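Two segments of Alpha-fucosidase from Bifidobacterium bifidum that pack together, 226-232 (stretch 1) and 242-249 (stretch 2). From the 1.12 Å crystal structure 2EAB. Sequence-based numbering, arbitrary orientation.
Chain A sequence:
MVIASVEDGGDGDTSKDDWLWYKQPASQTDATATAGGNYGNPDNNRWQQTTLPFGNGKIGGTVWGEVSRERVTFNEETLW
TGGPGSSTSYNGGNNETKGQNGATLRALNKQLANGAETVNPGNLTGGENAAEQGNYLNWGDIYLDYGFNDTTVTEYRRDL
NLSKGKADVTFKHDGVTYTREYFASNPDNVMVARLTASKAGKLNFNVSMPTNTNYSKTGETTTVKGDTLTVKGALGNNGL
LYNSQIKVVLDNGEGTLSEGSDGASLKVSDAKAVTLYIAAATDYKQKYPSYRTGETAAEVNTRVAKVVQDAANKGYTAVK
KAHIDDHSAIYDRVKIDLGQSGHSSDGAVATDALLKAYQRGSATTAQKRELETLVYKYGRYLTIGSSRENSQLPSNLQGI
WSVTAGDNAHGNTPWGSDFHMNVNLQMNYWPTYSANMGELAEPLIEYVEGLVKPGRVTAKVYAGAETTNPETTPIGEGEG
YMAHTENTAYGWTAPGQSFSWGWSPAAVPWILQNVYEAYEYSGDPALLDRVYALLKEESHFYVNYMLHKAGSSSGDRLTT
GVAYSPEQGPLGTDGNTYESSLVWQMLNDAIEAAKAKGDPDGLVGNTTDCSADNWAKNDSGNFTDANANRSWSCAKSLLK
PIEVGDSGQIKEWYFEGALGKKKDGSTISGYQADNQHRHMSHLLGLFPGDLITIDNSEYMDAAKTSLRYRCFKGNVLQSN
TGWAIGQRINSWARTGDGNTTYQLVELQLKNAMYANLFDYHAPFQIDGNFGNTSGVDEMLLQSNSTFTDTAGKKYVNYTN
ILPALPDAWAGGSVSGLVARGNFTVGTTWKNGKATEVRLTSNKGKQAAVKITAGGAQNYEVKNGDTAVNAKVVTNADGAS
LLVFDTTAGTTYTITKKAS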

# COMPACT_ATOMS: atom_id res chain seq x y z
N GLY A 226 9.06 -40.29 4.15
CA GLY A 226 10.48 -40.01 4.34
C GLY A 226 10.68 -38.74 5.13
O GLY A 226 10.16 -38.60 6.24
N ASP A 227 11.40 -37.79 4.54
CA ASP A 227 11.78 -36.56 5.23
C ASP A 227 10.76 -35.41 5.09
O ASP A 227 11.04 -34.29 5.51
CB ASP A 227 13.17 -36.09 4.77
CG ASP A 227 13.21 -35.68 3.30
OD1 ASP A 227 12.18 -35.75 2.60
OD2 ASP A 227 14.30 -35.28 2.84
N THR A 228 9.59 -35.70 4.53
CA THR A 228 8.64 -34.64 4.16
C THR A 228 7.23 -34.83 4.71
O THR A 228 6.63 -35.90 4.60
CB THR A 228 8.61 -34.44 2.63
OG1 THR A 228 9.93 -34.15 2.17
CG2 THR A 228 7.69 -33.28 2.22
N LEU A 229 6.72 -33.76 5.32
CA LEU A 229 5.35 -33.66 5.80
C LEU A 229 4.53 -32.87 4.78
O LEU A 229 4.94 -31.78 4.36
CB LEU A 229 5.32 -32.94 7.15
CG LEU A 229 3.97 -32.59 7.78
CD1 LEU A 229 3.29 -33.84 8.32
CD2 LEU A 229 4.15 -31.57 8.89
N THR A 230 3.39 -33.42 4.37
CA THR A 230 2.52 -32.78 3.39
C THR A 230 1.12 -32.58 3.96
O THR A 230 0.50 -33.52 4.45
CB THR A 230 2.42 -33.60 2.09
OG1 THR A 230 3.72 -33.77 1.53
CG2 THR A 230 1.51 -32.91 1.07
N VAL A 231 0.63 -31.34 3.87
CA VAL A 231 -0.76 -31.03 4.17
C VAL A 231 -1.39 -30.52 2.88
O VAL A 231 -0.88 -29.57 2.28
CB VAL A 231 -0.90 -29.96 5.28
CG1 VAL A 231 -2.36 -29.72 5.63
CG2 VAL A 231 -0.12 -30.38 6.53
N LYS A 232 -2.47 -31.16 2.44
CA LYS A 232 -3.10 -30.77 1.19
C LYS A 232 -4.60 -31.02 1.25
O LYS A 232 -5.06 -31.92 1.95
CB LYS A 232 -2.48 -31.52 0.01
CG LYS A 232 -2.64 -33.04 0.07
CD LYS A 232 -1.83 -33.74 -1.00
CE LYS A 232 -2.04 -35.24 -0.92
NZ LYS A 232 -1.11 -35.98 -1.82
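Stretch 2 (242-249) YNSQIKVV

Stretch 2 is extended throughout, a strand from Tyr 242 to Val 249 that runs antiparallel to strand 228-232, the two N-to-C directions 170° apart and the axes approaching to 4.6 Å. Ile 246 sits opposite Leu 229 and Ser 244 opposite Val 231, each a hydrogen-bonded pair with both rungs made: Leu 229 N to Ile 246 O and Ile 246 N to Leu 229 O are 2.9 Å, Val 231 N to Ser 244 O is 2.9 Å and Ser 244 N to Val 231 O is 2.8 Å. Between them lies the non-hydrogen-bonded pair Thr 230 and Gln 245, with Thr 228/Lys 247 and Lys 232/Asn 243 beyond; in these pairs the CA atoms draw closer, 4.5 Å from Thr 230 CA to Gln 245 CA against 5.2 Å from Leu 229 CA to Ile 246 CA.

The alternation sorts the side chains. Leu 229, Val 231, Ser 244 and Ile 246 share one face, with Val 231 CB 3.8 Å from Ser 244 OG. The other carries Thr 228, Thr 230, Lys 232, Asn 243, Gln 245 and Lys 247. There both threonines are m, and Thr 230 OG1 lies 3.4 Å from Gln 245 CG. Gln 245 (m, t) and Asn 243 (t), two residues apart on the same face, join through Gln 245 NE2 to Asn 243 OD1 at 3.0 Å.

The end of the ladder is the most instructive part. Val 248 N donates to Asp 227 O at 2.8 Å, while the p rotamer of Asp 227 lets its carboxylate serve two neighbours: OD1 accepts from Thr 228 OG1 at 2.8 Å, and OD2 forms a salt bridge with Lys 247 NZ, also 2.8 Å. Lys 247 is t through chi3, then turns to p at chi4, its end coming nearer stretch 1. One water accepts from Lys 247 NZ and donates to Thr 228 OG1, closing the polar cluster.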

# COMPACT_ATOMS: atom_id res chain seq x y z
N TYR A 242 -5.06 -26.46 -2.19
CA TYR A 242 -3.92 -25.99 -1.42
C TYR A 242 -3.00 -27.15 -1.03
O TYR A 242 -3.46 -28.28 -0.85
CB TYR A 242 -4.35 -25.18 -0.19
CG TYR A 242 -5.16 -25.94 0.83
CD1 TYR A 242 -4.54 -26.66 1.86
CD2 TYR A 242 -6.56 -25.93 0.79
CE1 TYR A 242 -5.29 -27.36 2.81
CE2 TYR A 242 -7.31 -26.62 1.74
CZ TYR A 242 -6.67 -27.33 2.74
OH TYR A 242 -7.43 -28.01 3.66
N ASN A 243 -1.72 -26.84 -0.91
CA ASN A 243 -0.69 -27.84 -0.63
C ASN A 243 0.48 -27.14 0.04
O ASN A 243 1.00 -26.15 -0.47
CB ASN A 243 -0.26 -28.51 -1.94
CG ASN A 243 0.70 -29.68 -1.73
OD1 ASN A 243 1.82 -29.51 -1.27
ND2 ASN A 243 0.25 -30.88 -2.10
N SER A 244 0.88 -27.66 1.20
CA SER A 244 2.10 -27.20 1.85
C SER A 244 2.96 -28.40 2.24
O SER A 244 2.44 -29.48 2.56
CB SER A 244 1.79 -26.34 3.07
OG SER A 244 1.24 -27.10 4.13
N GLN A 245 4.27 -28.20 2.20
CA GLN A 245 5.23 -29.26 2.50
C GLN A 245 6.39 -28.74 3.32
O GLN A 245 6.88 -27.63 3.08
CB GLN A 245 5.74 -29.92 1.22
CG GLN A 245 4.66 -30.68 0.48
CD GLN A 245 5.11 -31.27 -0.83
OE1 GLN A 245 6.22 -31.78 -0.96
NE2 GLN A 245 4.23 -31.21 -1.83
N ILE A 246 6.82 -29.55 4.29
CA ILE A 246 8.00 -29.28 5.09
C ILE A 246 8.97 -30.44 4.90
O ILE A 246 8.66 -31.59 5.24
CB ILE A 246 7.69 -29.10 6.60
CG1 ILE A 246 6.64 -28.00 6.81
CG2 ILE A 246 8.99 -28.85 7.38
CD1 ILE A 246 6.33 -27.68 8.27
N LYS A 247 10.13 -30.13 4.34
CA LYS A 247 11.20 -31.10 4.15
C LYS A 247 12.25 -30.87 5.24
O LYS A 247 12.80 -29.78 5.35
CB LYS A 247 11.81 -30.95 2.75
CG LYS A 247 12.89 -31.96 2.40
CD LYS A 247 13.46 -31.66 1.03
CE LYS A 247 14.49 -32.71 0.61
NZ LYS A 247 13.88 -34.05 0.37
N VAL A 248 12.52 -31.92 6.02
CA VAL A 248 13.43 -31.82 7.16
C VAL A 248 14.78 -32.44 6.80
O VAL A 248 14.87 -33.64 6.49
CB VAL A 248 12.84 -32.52 8.42
CG1 VAL A 248 13.77 -32.36 9.61
CG2 VAL A 248 11.47 -31.95 8.75
N VAL A 249 15.83 -31.62 6.82
CA VAL A 249 17.17 -32.06 6.43
C VAL A 249 18.13 -32.00 7.62
O VAL A 249 18.48 -30.92 8.10
CB VAL A 249 17.73 -31.25 5.23
CG1 VAL A 249 19.06 -31.82 4.76
CG2 VAL A 249 16.73 -31.21 4.08
O HOH W 1 16.63 -35.25 4.21
O HOH W 2 11.16 -33.78 -0.14